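Local coordinates for protein Cap5O (Staphylococcus aureus, PDB 3OJO) that probably oxidises UDP-N-acetyl-mannosamine with NAD as cofactor, a step in the making of the staphylococcal capsular polysaccharide, at residues 91-96 / 106-111; 99-104 / 266-271; 126-131 / 160-165. All coordinates share one frame; numbering follows the deposited sequence.

Interaction 1: residues 91-96 / 106-111; sequences VPTPNN and SLVMRA. With NAD (nicotinamide-adenine-dinucleotide), chain J.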
loop_
_atom_site.group_PDB
_atom_site.type_symbol
_atom_site.label_atom_id
_atom_site.label_comp_id
_atom_site.label_asym_id
_atom_site.label_seq_id
_atom_site.Cartn_x
_atom_site.Cartn_y
_atom_site.Cartn_z
ATOM N N VAL B 91 -11.117 -0.548 -27.737
ATOM C CA VAL B 91 -10.400 0.641 -28.208
ATOM C C VAL B 91 -9.481 1.162 -27.062
ATOM O O VAL B 91 -9.649 0.712 -25.921
ATOM C CB VAL B 91 -11.366 1.736 -28.758
ATOM C CG1 VAL B 91 -12.245 1.195 -29.883
ATOM C CG2 VAL B 91 -12.217 2.329 -27.643
ATOM N N PRO B 92 -8.520 2.090 -27.295
ATOM C CA PRO B 92 -7.691 2.546 -26.169
ATOM C C PRO B 92 -8.368 3.576 -25.265
ATOM O O PRO B 92 -9.331 4.246 -25.651
ATOM C CB PRO B 92 -6.436 3.122 -26.845
ATOM C CG PRO B 92 -6.705 3.076 -28.329
ATOM C CD PRO B 92 -8.137 2.765 -28.548
ATOM N N THR B 93 -7.876 3.670 -24.036
ATOM C CA THR B 93 -8.351 4.650 -23.054
ATOM C C THR B 93 -7.135 5.470 -22.684
ATOM O O THR B 93 -6.425 5.120 -21.745
ATOM C CB THR B 93 -9.092 4.018 -21.883
ATOM O OG1 THR B 93 -8.204 3.137 -21.240
ATOM C CG2 THR B 93 -10.319 3.280 -22.323
ATOM N N PRO B 94 -6.815 6.503 -23.503
ATOM C CA PRO B 94 -5.606 7.300 -23.243
ATOM C C PRO B 94 -5.620 8.023 -21.896
ATOM O O PRO B 94 -6.659 8.098 -21.223
ATOM C CB PRO B 94 -5.567 8.278 -24.428
ATOM C CG PRO B 94 -6.518 7.723 -25.439
ATOM C CD PRO B 94 -7.567 7.043 -24.659
ATOM N N ASN B 95 -4.458 8.494 -21.462
ATOM C CA ASN B 95 -4.441 9.198 -20.190
ATOM C C ASN B 95 -4.723 10.671 -20.390
ATOM O O ASN B 95 -4.228 11.292 -21.338
ATOM C CB ASN B 95 -3.183 8.913 -19.377
ATOM C CG ASN B 95 -3.456 7.928 -18.266
ATOM O OD1 ASN B 95 -3.000 6.775 -18.275
ATOM N ND2 ASN B 95 -4.257 8.353 -17.304
ATOM N N ASN B 96 -5.614 11.199 -19.555
ATOM C CA ASN B 96 -6.027 12.596 -19.596
ATOM C C ASN B 96 -4.896 13.504 -19.102
ATOM O O ASN B 96 -4.121 13.107 -18.218
ATOM C CB ASN B 96 -7.282 12.794 -18.740
ATOM C CG ASN B 96 -8.577 12.399 -19.397
ATOM O OD1 ASN B 96 -8.860 12.746 -20.549
ATOM N ND2 ASN B 96 -9.451 11.790 -18.614
ATOM N N SER B 106 -13.286 8.839 -24.106
ATOM C CA SER B 106 -13.664 9.415 -25.406
ATOM C C SER B 106 -13.662 8.446 -26.576
ATOM O O SER B 106 -14.584 8.498 -27.379
ATOM C CB SER B 106 -12.799 10.626 -25.726
ATOM O OG SER B 106 -12.932 11.590 -24.698
ATOM N N LEU B 107 -12.644 7.559 -26.682
ATOM C CA LEU B 107 -12.586 6.599 -27.795
ATOM C C LEU B 107 -13.628 5.502 -27.632
ATOM O O LEU B 107 -14.152 5.000 -28.626
ATOM C CB LEU B 107 -11.180 6.031 -28.052
ATOM C CG LEU B 107 -9.989 7.019 -28.048
ATOM C CD1 LEU B 107 -8.734 6.332 -28.485
ATOM C CD2 LEU B 107 -10.200 8.162 -28.987
ATOM N N VAL B 108 -13.960 5.175 -26.371
ATOM C CA VAL B 108 -14.998 4.210 -25.996
ATOM C C VAL B 108 -16.394 4.769 -26.367
ATOM O O VAL B 108 -17.256 4.031 -26.815
ATOM C CB VAL B 108 -14.912 3.866 -24.488
ATOM C CG1 VAL B 108 -15.950 2.820 -24.106
ATOM C CG2 VAL B 108 -13.520 3.401 -24.113
ATOM N N MET B 109 -16.606 6.060 -26.152
ATOM C CA MET B 109 -17.862 6.718 -26.462
ATOM C C MET B 109 -18.009 6.925 -27.977
ATOM O O MET B 109 -19.082 6.674 -28.525
ATOM C CB MET B 109 -18.044 7.988 -25.628
ATOM C CG MET B 109 -18.165 7.718 -24.121
ATOM S SD MET B 109 -19.408 6.477 -23.676
ATOM C CE MET B 109 -18.574 5.618 -22.540
ATOM N N ARG B 110 -16.901 7.263 -28.667
ATOM C CA ARG B 110 -16.868 7.370 -30.130
ATOM C C ARG B 110 -17.184 6.000 -30.726
ATOM O O ARG B 110 -18.011 5.918 -31.628
ATOM C CB ARG B 110 -15.482 7.829 -30.599
ATOM C CG ARG B 110 -15.467 9.186 -31.250
ATOM C CD ARG B 110 -14.051 9.703 -31.444
ATOM N NE ARG B 110 -13.608 10.531 -30.319
ATOM C CZ ARG B 110 -12.353 10.928 -30.124
ATOM N NH1 ARG B 110 -11.396 10.559 -30.964
ATOM N NH2 ARG B 110 -12.046 11.684 -29.078
ATOM N N ALA B 111 -16.551 4.922 -30.179
ATOM C CA ALA B 111 -16.772 3.536 -30.571
ATOM C C ALA B 111 -18.202 3.097 -30.267
ATOM O O ALA B 111 -18.758 2.296 -31.022
ATOM C CB ALA B 111 -15.788 2.620 -29.867
HETATM P PA NAD J . -4.050 -0.524 -28.988
HETATM O O1A NAD J . -3.635 0.876 -29.213
HETATM O O2A NAD J . -2.957 -1.475 -29.281
HETATM O O5B NAD J . -5.316 -0.841 -29.929
HETATM C C5B NAD J . -6.380 0.061 -30.070
HETATM C C4B NAD J . -6.886 -0.055 -31.488
HETATM O O4B NAD J . -8.204 0.447 -31.556
HETATM C C3B NAD J . -6.030 0.720 -32.499
HETATM O O3B NAD J . -5.775 -0.106 -33.629
HETATM C C2B NAD J . -6.960 1.848 -32.927
HETATM O O2B NAD J . -6.746 2.286 -34.254
HETATM C C1B NAD J . -8.333 1.230 -32.736
HETATM N N9A NAD J . -9.361 2.266 -32.552
HETATM C C8A NAD J . -9.223 3.432 -31.832
HETATM N N7A NAD J . -10.415 4.067 -31.801
HETATM C C5A NAD J . -11.304 3.320 -32.500
HETATM C C6A NAD J . -12.653 3.516 -32.798
HETATM N N6A NAD J . -13.258 4.617 -32.339
HETATM N N1A NAD J . -13.332 2.561 -33.552
HETATM C C2A NAD J . -12.680 1.419 -33.991
HETATM N N3A NAD J . -11.344 1.233 -33.696
HETATM C C4A NAD J . -10.666 2.168 -32.963
HETATM O O3 NAD J . -4.605 -0.658 -27.473
HETATM P PN NAD J . -4.692 -2.048 -26.674
HETATM O O1N NAD J . -3.351 -2.316 -26.094
HETATM O O2N NAD J . -5.363 -3.068 -27.518
HETATM O O5D NAD J . -5.629 -1.683 -25.447
HETATM C C5D NAD J . -6.807 -0.938 -25.615
HETATM C C4D NAD J . -7.319 -0.564 -24.228
HETATM O O4D NAD J . -7.599 -1.735 -23.476
HETATM C C3D NAD J . -6.294 0.164 -23.358
HETATM O O3D NAD J . -6.059 1.525 -23.668
HETATM C C2D NAD J . -6.930 -0.027 -22.004
HETATM O O2D NAD J . -8.125 0.710 -21.961
HETATM C C1D NAD J . -7.362 -1.481 -22.098
HETATM N N1N NAD J . -6.271 -2.299 -21.520
HETATM C C2N NAD J . -5.287 -2.868 -22.297
HETATM C C3N NAD J . -4.258 -3.605 -21.689
HETATM C C7N NAD J . -3.445 -4.579 -22.496
HETATM O O7N NAD J . -3.224 -5.863 -21.945
HETATM N N7N NAD J . -2.935 -4.210 -23.678
HETATM C C4N NAD J . -4.220 -3.725 -20.293
HETATM C C5N NAD J . -5.196 -3.114 -19.507
HETATM C C6N NAD J . -6.206 -2.390 -20.145
HETATM O O HOH W 1 -11.300 5.936 -24.645
#

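Interaction 2: residues 99-104 / 266-271; sequences QYRSCD and GGHCLA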
loop_
_atom_site.group_PDB
_atom_site.type_symbol
_atom_site.label_atom_id
_atom_site.label_comp_id
_atom_site.label_asym_id
_atom_site.label_seq_id
_atom_site.Cartn_x
_atom_site.Cartn_y
_atom_site.Cartn_z
ATOM N N GLN B 99 -3.498 15.687 -13.253
ATOM C CA GLN B 99 -2.694 15.262 -12.099
ATOM C C GLN B 99 -2.907 13.783 -11.771
ATOM O O GLN B 99 -1.968 12.986 -11.859
ATOM C CB GLN B 99 -3.036 16.120 -10.845
ATOM C CG GLN B 99 -3.476 17.575 -11.108
ATOM C CD GLN B 99 -4.932 17.715 -11.531
ATOM O OE1 GLN B 99 -5.862 17.348 -10.803
ATOM N NE2 GLN B 99 -5.160 18.271 -12.719
ATOM N N TYR B 100 -4.170 13.438 -11.436
ATOM C CA TYR B 100 -4.714 12.132 -11.041
ATOM C C TYR B 100 -4.543 11.006 -12.061
ATOM O O TYR B 100 -4.723 9.838 -11.698
ATOM C CB TYR B 100 -6.219 12.284 -10.726
ATOM C CG TYR B 100 -6.508 13.136 -9.511
ATOM C CD1 TYR B 100 -6.537 12.582 -8.235
ATOM C CD2 TYR B 100 -6.746 14.503 -9.634
ATOM C CE1 TYR B 100 -6.805 13.363 -7.112
ATOM C CE2 TYR B 100 -6.999 15.300 -8.513
ATOM C CZ TYR B 100 -7.026 14.723 -7.254
ATOM O OH TYR B 100 -7.275 15.499 -6.145
ATOM N N ARG B 101 -4.214 11.352 -13.326
ATOM C CA ARG B 101 -4.130 10.443 -14.472
ATOM C C ARG B 101 -5.429 9.603 -14.610
ATOM O O ARG B 101 -5.520 8.422 -14.237
ATOM C CB ARG B 101 -2.777 9.697 -14.606
ATOM C CG ARG B 101 -2.707 8.315 -13.989
ATOM C CD ARG B 101 -1.398 7.621 -14.242
ATOM N NE ARG B 101 -1.218 6.557 -13.259
ATOM C CZ ARG B 101 -0.329 5.577 -13.353
ATOM N NH1 ARG B 101 0.479 5.502 -14.406
ATOM N NH2 ARG B 101 -0.246 4.656 -12.404
ATOM N N SER B 102 -6.479 10.299 -15.028
ATOM C CA SER B 102 -7.776 9.691 -15.223
ATOM C C SER B 102 -7.795 9.037 -16.590
ATOM O O SER B 102 -7.038 9.432 -17.490
ATOM C CB SER B 102 -8.868 10.747 -15.133
ATOM O OG SER B 102 -9.434 10.729 -13.837
ATOM N N CYS B 103 -8.635 8.021 -16.736
ATOM C CA CYS B 103 -8.799 7.335 -18.011
ATOM C C CYS B 103 -9.646 8.208 -18.909
ATOM O O CYS B 103 -10.654 8.772 -18.460
ATOM C CB CYS B 103 -9.460 5.973 -17.824
ATOM S SG CYS B 103 -8.594 4.823 -16.720
ATOM N N ASP B 104 -9.257 8.306 -20.172
ATOM C CA ASP B 104 -10.045 9.046 -21.139
ATOM C C ASP B 104 -11.020 8.060 -21.812
ATOM O O ASP B 104 -10.573 7.139 -22.499
ATOM C CB ASP B 104 -9.126 9.755 -22.146
ATOM C CG ASP B 104 -9.828 10.601 -23.184
ATOM O OD1 ASP B 104 -9.219 10.855 -24.246
ATOM O OD2 ASP B 104 -10.995 10.990 -22.946
ATOM N N GLY B 266 4.325 4.634 -15.445
ATOM C CA GLY B 266 3.755 4.892 -16.760
ATOM C C GLY B 266 2.481 4.135 -17.045
ATOM O O GLY B 266 1.798 3.715 -16.113
ATOM N N GLY B 267 2.171 3.972 -18.335
ATOM C CA GLY B 267 0.984 3.288 -18.855
ATOM C C GLY B 267 -0.351 3.626 -18.207
ATOM O O GLY B 267 -0.787 4.782 -18.216
ATOM N N HIS B 268 -1.001 2.584 -17.657
ATOM C CA HIS B 268 -2.286 2.497 -16.933
ATOM C C HIS B 268 -2.843 3.757 -16.235
ATOM O O HIS B 268 -2.081 4.616 -15.783
ATOM C CB HIS B 268 -2.205 1.351 -15.903
ATOM C CG HIS B 268 -1.005 1.425 -15.001
ATOM N ND1 HIS B 268 0.199 0.818 -15.342
ATOM C CD2 HIS B 268 -0.858 2.040 -13.805
ATOM C CE1 HIS B 268 1.032 1.083 -14.345
ATOM N NE2 HIS B 268 0.444 1.813 -13.397
ATOM N N CYS B 269 -4.183 3.811 -16.086
ATOM C CA CYS B 269 -4.894 4.903 -15.427
ATOM C C CYS B 269 -5.629 4.450 -14.159
ATOM O O CYS B 269 -5.978 3.271 -14.029
ATOM C CB CYS B 269 -5.796 5.660 -16.397
ATOM S SG CYS B 269 -6.756 4.614 -17.529
ATOM N N LEU B 270 -5.804 5.381 -13.195
ATOM C CA LEU B 270 -6.304 5.095 -11.845
ATOM C C LEU B 270 -7.812 5.177 -11.554
ATOM O O LEU B 270 -8.585 5.584 -12.424
ATOM C CB LEU B 270 -5.504 5.895 -10.808
ATOM C CG LEU B 270 -4.001 5.874 -10.906
ATOM C CD1 LEU B 270 -3.404 6.653 -9.769
ATOM C CD2 LEU B 270 -3.444 4.448 -10.926
ATOM N N ALA B 271 -8.207 4.785 -10.302
ATOM C CA ALA B 271 -9.566 4.756 -9.726
ATOM C C ALA B 271 -10.165 6.170 -9.491
ATOM O O ALA B 271 -10.754 6.460 -8.437
ATOM C CB ALA B 271 -9.573 3.935 -8.433
#

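Interaction 3: residues 126-131 / 160-165; sequences IVESTI and CPERVL. With NAD (nicotinamide-adenine-dinucleotide), chain J; PDC (pyridine-2,6-dicarboxylic acid), chain K; PDC (pyridine-2,6-dicarboxylic acid), chain L.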
loop_
_atom_site.group_PDB
_atom_site.type_symbol
_atom_site.label_atom_id
_atom_site.label_comp_id
_atom_site.label_asym_id
_atom_site.label_seq_id
_atom_site.Cartn_x
_atom_site.Cartn_y
_atom_site.Cartn_z
ATOM N N ILE B 126 -20.219 -5.439 -24.786
ATOM C CA ILE B 126 -19.151 -5.702 -23.830
ATOM C C ILE B 126 -18.103 -4.627 -24.012
ATOM O O ILE B 126 -17.683 -4.363 -25.137
ATOM C CB ILE B 126 -18.540 -7.115 -23.931
ATOM C CG1 ILE B 126 -19.626 -8.211 -23.806
ATOM C CG2 ILE B 126 -17.429 -7.306 -22.864
ATOM C CD1 ILE B 126 -19.206 -9.562 -24.354
ATOM N N VAL B 127 -17.721 -3.975 -22.912
ATOM C CA VAL B 127 -16.658 -2.987 -22.928
ATOM C C VAL B 127 -15.464 -3.665 -22.250
ATOM O O VAL B 127 -15.535 -3.997 -21.062
ATOM C CB VAL B 127 -17.097 -1.651 -22.297
ATOM C CG1 VAL B 127 -15.969 -0.628 -22.325
ATOM C CG2 VAL B 127 -18.315 -1.094 -23.023
ATOM N N GLU B 128 -14.429 -4.007 -23.052
ATOM C CA GLU B 128 -13.213 -4.669 -22.565
ATOM C C GLU B 128 -12.129 -3.654 -22.162
ATOM O O GLU B 128 -11.229 -3.989 -21.403
ATOM C CB GLU B 128 -12.664 -5.648 -23.603
ATOM C CG GLU B 128 -13.240 -7.049 -23.497
ATOM C CD GLU B 128 -12.550 -8.100 -24.353
ATOM O OE1 GLU B 128 -11.617 -7.743 -25.114
ATOM O OE2 GLU B 128 -12.955 -9.285 -24.274
ATOM N N SER B 129 -12.228 -2.428 -22.667
ATOM C CA SER B 129 -11.337 -1.300 -22.412
ATOM C C SER B 129 -11.418 -0.861 -20.949
ATOM O O SER B 129 -12.449 -1.053 -20.295
ATOM C CB SER B 129 -11.753 -0.119 -23.293
ATOM O OG SER B 129 -11.787 -0.483 -24.660
ATOM N N THR B 130 -10.359 -0.226 -20.456
ATOM C CA THR B 130 -10.337 0.270 -19.085
ATOM C C THR B 130 -11.276 1.434 -18.968
ATOM O O THR B 130 -11.179 2.376 -19.757
ATOM C CB THR B 130 -8.911 0.593 -18.648
ATOM O OG1 THR B 130 -8.178 -0.634 -18.710
ATOM C CG2 THR B 130 -8.853 1.170 -17.231
ATOM N N ILE B 131 -12.223 1.362 -18.027
ATOM C CA ILE B 131 -13.182 2.446 -17.849
ATOM C C ILE B 131 -13.267 2.918 -16.417
ATOM O O ILE B 131 -13.137 2.106 -15.492
ATOM C CB ILE B 131 -14.558 2.137 -18.485
ATOM C CG1 ILE B 131 -15.214 0.909 -17.847
ATOM C CG2 ILE B 131 -14.464 2.059 -20.025
ATOM C CD1 ILE B 131 -16.500 0.522 -18.437
ATOM N N CYS B 160 -16.222 -6.280 -19.049
ATOM C CA CYS B 160 -15.307 -7.355 -18.739
ATOM C C CYS B 160 -13.895 -6.826 -19.023
ATOM O O CYS B 160 -13.495 -6.721 -20.179
ATOM C CB CYS B 160 -15.603 -8.635 -19.506
ATOM S SG CYS B 160 -14.321 -9.894 -19.287
ATOM N N PRO B 161 -13.158 -6.414 -17.982
ATOM C CA PRO B 161 -11.820 -5.859 -18.201
ATOM C C PRO B 161 -10.833 -6.857 -18.784
ATOM O O PRO B 161 -10.609 -7.948 -18.260
ATOM C CB PRO B 161 -11.389 -5.344 -16.820
ATOM C CG PRO B 161 -12.564 -5.443 -15.961
ATOM C CD PRO B 161 -13.495 -6.448 -16.549
ATOM N N GLU B 162 -10.276 -6.465 -19.914
ATOM C CA GLU B 162 -9.336 -7.298 -20.627
ATOM C C GLU B 162 -7.894 -6.882 -20.380
ATOM O O GLU B 162 -7.537 -5.704 -20.505
ATOM C CB GLU B 162 -9.698 -7.383 -22.120
ATOM C CG GLU B 162 -9.102 -8.571 -22.840
ATOM C CD GLU B 162 -9.564 -9.923 -22.360
ATOM O OE1 GLU B 162 -10.388 -10.548 -23.066
ATOM O OE2 GLU B 162 -9.031 -10.398 -21.330
ATOM N N ARG B 163 -7.077 -7.859 -20.001
ATOM C CA ARG B 163 -5.671 -7.652 -19.714
ATOM C C ARG B 163 -4.939 -8.836 -20.298
ATOM O O ARG B 163 -5.184 -9.974 -19.887
ATOM C CB ARG B 163 -5.462 -7.524 -18.200
ATOM C CG ARG B 163 -4.032 -7.190 -17.802
ATOM C CD ARG B 163 -3.902 -6.885 -16.320
ATOM N NE ARG B 163 -4.424 -7.963 -15.477
ATOM C CZ ARG B 163 -4.944 -7.789 -14.267
ATOM N NH1 ARG B 163 -5.007 -6.573 -13.730
ATOM N NH2 ARG B 163 -5.400 -8.828 -13.580
ATOM N N VAL B 164 -4.097 -8.573 -21.308
ATOM C CA VAL B 164 -3.329 -9.597 -22.048
ATOM C C VAL B 164 -1.875 -9.677 -21.612
ATOM O O VAL B 164 -1.229 -8.643 -21.392
ATOM C CB VAL B 164 -3.454 -9.527 -23.610
ATOM C CG1 VAL B 164 -4.885 -9.739 -24.075
ATOM C CG2 VAL B 164 -2.862 -8.243 -24.195
ATOM N N LEU B 165 -1.365 -10.922 -21.531
ATOM C CA LEU B 165 0.020 -11.240 -21.204
ATOM C C LEU B 165 0.774 -11.382 -22.526
ATOM O O LEU B 165 0.566 -12.383 -23.222
ATOM C CB LEU B 165 0.101 -12.574 -20.428
ATOM C CG LEU B 165 1.335 -12.824 -19.557
ATOM C CD1 LEU B 165 0.970 -13.672 -18.368
ATOM C CD2 LEU B 165 2.465 -13.502 -20.345
HETATM P PA NAD J . -4.050 -0.524 -28.988
HETATM O O1A NAD J . -3.635 0.876 -29.213
HETATM O O2A NAD J . -2.957 -1.475 -29.281
HETATM O O5B NAD J . -5.316 -0.841 -29.929
HETATM C C5B NAD J . -6.380 0.061 -30.070
HETATM C C4B NAD J . -6.886 -0.055 -31.488
HETATM O O4B NAD J . -8.204 0.447 -31.556
HETATM C C3B NAD J . -6.030 0.720 -32.499
HETATM O O3B NAD J . -5.775 -0.106 -33.629
HETATM C C2B NAD J . -6.960 1.848 -32.927
HETATM O O2B NAD J . -6.746 2.286 -34.254
HETATM C C1B NAD J . -8.333 1.230 -32.736
HETATM N N9A NAD J . -9.361 2.266 -32.552
HETATM C C8A NAD J . -9.223 3.432 -31.832
HETATM N N7A NAD J . -10.415 4.067 -31.801
HETATM C C5A NAD J . -11.304 3.320 -32.500
HETATM C C6A NAD J . -12.653 3.516 -32.798
HETATM N N6A NAD J . -13.258 4.617 -32.339
HETATM N N1A NAD J . -13.332 2.561 -33.552
HETATM C C2A NAD J . -12.680 1.419 -33.991
HETATM N N3A NAD J . -11.344 1.233 -33.696
HETATM C C4A NAD J . -10.666 2.168 -32.963
HETATM O O3 NAD J . -4.605 -0.658 -27.473
HETATM P PN NAD J . -4.692 -2.048 -26.674
HETATM O O1N NAD J . -3.351 -2.316 -26.094
HETATM O O2N NAD J . -5.363 -3.068 -27.518
HETATM O O5D NAD J . -5.629 -1.683 -25.447
HETATM C C5D NAD J . -6.807 -0.938 -25.615
HETATM C C4D NAD J . -7.319 -0.564 -24.228
HETATM O O4D NAD J . -7.599 -1.735 -23.476
HETATM C C3D NAD J . -6.294 0.164 -23.358
HETATM O O3D NAD J . -6.059 1.525 -23.668
HETATM C C2D NAD J . -6.930 -0.027 -22.004
HETATM O O2D NAD J . -8.125 0.710 -21.961
HETATM C C1D NAD J . -7.362 -1.481 -22.098
HETATM N N1N NAD J . -6.271 -2.299 -21.520
HETATM C C2N NAD J . -5.287 -2.868 -22.297
HETATM C C3N NAD J . -4.258 -3.605 -21.689
HETATM C C7N NAD J . -3.445 -4.579 -22.496
HETATM O O7N NAD J . -3.224 -5.863 -21.945
HETATM N N7N NAD J . -2.935 -4.210 -23.678
HETATM C C4N NAD J . -4.220 -3.725 -20.293
HETATM C C5N NAD J . -5.196 -3.114 -19.507
HETATM C C6N NAD J . -6.206 -2.390 -20.145
HETATM N N1 PDC K . 0.148 -7.464 -16.177
HETATM C C2 PDC K . -0.648 -8.405 -15.630
HETATM C C3 PDC K . -1.425 -9.298 -16.401
HETATM C C4 PDC K . -1.300 -9.224 -17.781
HETATM C C5 PDC K . -0.474 -8.224 -18.331
HETATM C C6 PDC K . 0.239 -7.359 -17.496
HETATM C C7 PDC K . -0.726 -8.494 -14.193
HETATM O O1 PDC K . -0.030 -7.675 -13.564
HETATM O O2 PDC K . -1.559 -9.476 -13.685
HETATM C C8 PDC K . 1.096 -6.325 -18.075
HETATM O O3 PDC K . 1.217 -6.175 -19.265
HETATM O O4 PDC K . 1.754 -5.516 -17.278
HETATM N N1 PDC L . -0.677 -5.199 -12.134
HETATM C C2 PDC L . -0.054 -5.249 -10.952
HETATM C C3 PDC L . -0.683 -4.629 -9.875
HETATM C C4 PDC L . -1.898 -3.949 -10.149
HETATM C C5 PDC L . -2.474 -3.957 -11.432
HETATM C C6 PDC L . -1.808 -4.632 -12.413
HETATM C C7 PDC L . 1.240 -6.004 -10.915
HETATM O O1 PDC L . 1.864 -6.132 -9.878
HETATM O O2 PDC L . 1.686 -6.557 -12.088
HETATM C C8 PDC L . -2.243 -4.791 -13.813
HETATM O O3 PDC L . -3.311 -4.336 -14.228
HETATM O O4 PDC L . -1.427 -5.486 -14.636
HETATM O O HOH W 2 -8.974 -3.466 -20.094
#

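Interaction 1: residues 91-96 / 106-111
Val91 is the main knob that the loop 91-96 pushes against the helix that starts at 106, and its two methyls fill different hollows. CG2, set between the backbone N and the carbonyl carbon, presses on the backbone of the first helical turn, 3.4 Å from Leu107 O, an oxygen that also accepts the helical bond from Ala111 N. CG1 slots between protein and cofactor: Ala111 CB lies 3.8 Å from Val91 CG1, and the NAD adenine meets the same methyl at its central C4A-C5A bond, with C5A 3.5 Å from Val91 CG1. Leu107 is the answering bump. Its side chain crosses the two proline rings obliquely, Leu107 CD1 lying 3.6 Å from Pro92 CD and also reaching Pro94 CG. The loop leaves strand 86-89 at the carboxyl edge of a Rossmann-type sheet, where such loops meet the dinucleotide, and helix 106-115 backs it. Further along, methyl meets methyl, Thr93 CG2 packing 3.7 Å from Val108 CG2. Between these apolar contacts a water donates to Pro92 O at 2.8 Å and accepts from Val108 N, bridging loop and helix. Thr93 turns its polar groups to the nicotinamide ribose. Its N gives a fairly straight bond (161°) to NAD O3D at 2.8 Å. With chi1 at 60°, Thr93 OG1 comes within 2.5 Å of NAD O2D, a short hydroxyl-hydroxyl hydrogen bond, while CG2 is turned to Val108. Pro92 CG and CD, the atoms that meet Leu107, also touch NAD C5B, so this ring is wedged between leucine and adenosine ribose.

Interaction 2: residues 99-104 / 266-271
The tight part of this contact is covalent: Cys103 SG and Cys269 SG are joined at 2.0 Å, with a disulfide torsion of 103°. The sulfur of Cys103 sits beside its backbone N; that of Cys269 takes the crowded position between N and carbonyl carbon. Next to the bridge, Leu270 N donates to Arg101 O at 3.2 Å, almost along the C=O axis (178°), so adjacent Cys269 and Leu270 are held by Cys103 and Arg101. Segment 266-271, Gly-Gly-His-Cys, has the form of the family signature that in UDP-glucose dehydrogenases carries the catalytic cysteine. Cys269 is probably that residue, here tied up in a disulfide, consistent with an oxidised conformation, and the bridge joins the NAD-binding and central domains. Arg101 carries the rest of the contact, its chain extended from CG to NE. His268 O lies over one face of the guanidinium, 3.1 Å from Arg101 CZ, without a hydrogen bond. Leu270 CD2 packs obliquely, 3.5 Å from Arg101 NH2. At the edge the hold slackens: Arg101 NH1 makes a weak, bent bond to Gly266 O at 2.8 Å. The firmer charge partner of Arg101 NH2 is Asp223 on helix 208-238. On the looser side Gly267 and His268 are partly exposed, a bound pyridine-dicarboxylate about 4 Å from the His268 side chain at nearest atoms; the imidazole is turned 64° from the guanidinium, His268 CD2 3.0 Å from Arg101 NH2.

Interaction 3: residues 126-131 / 160-165
The Arg163 guanidinium meets two pyridine-dicarboxylate ligands: over one face, offset toward the rim, lies O2 of the one in chain K, while at the edge Arg163 NH1 donates to O3 of the one in chain L at 2.9 Å. Glu218 pairs with the same NH1. The side chains of Glu128 and Glu162 lie side by side, pointing the same way, with their carboxylate planes 81° apart, and Glu128 OE2 is 3.1 Å from Glu162 OE1. The backbones that carry them leave neighbouring parallel strands of the Rossmann sheet. Cys160 N reaches Val127 O at 3.1 Å from above the carbonyl plane, whereas Glu162 N meets a lone pair of Glu128 O in plane at 3.0 Å. A water donates to Glu128 O and Glu162 O and accepts from Thr130 OG1, bridging the two segments. Beyond it both segments offer amides to NAD, Thr130 N to O2D at 2.9 Å and Val164 N to the carboxamide O7N at 2.9 Å. Tyr195 hydrogen-bonds Glu128 OE2, and Arg178 forms a salt bridge with Glu162 OE1. Two buried acids this close would repel if both were charged; Arg178 probably offsets part of the charge, and the pKa of one of them may be raised.

How the interactions relate
Interactions 1 and 3 both touch NAD from neighbouring strand ends, their centres 12 Å apart, and converge on one ribose hydroxyl, O2D. Ser129 OG probably hydrogen-bonds Val91 O at 2.8 Å, tying the two loops together. Interaction 2, centred 12 Å from interaction 1, continues the same loop before helix 106-115; Pro94 O and Asp104 N, 2.8 Å apart, probably hydrogen-bond as the chain turns back. Its disulfide reaches interaction 3 where Cys103 SG packs 3.7 Å from Thr130 CG2. The Cys269 side chain stands about 6 Å from NAD at nearest atoms, placing the domain junction beside the nicotinamide ribose.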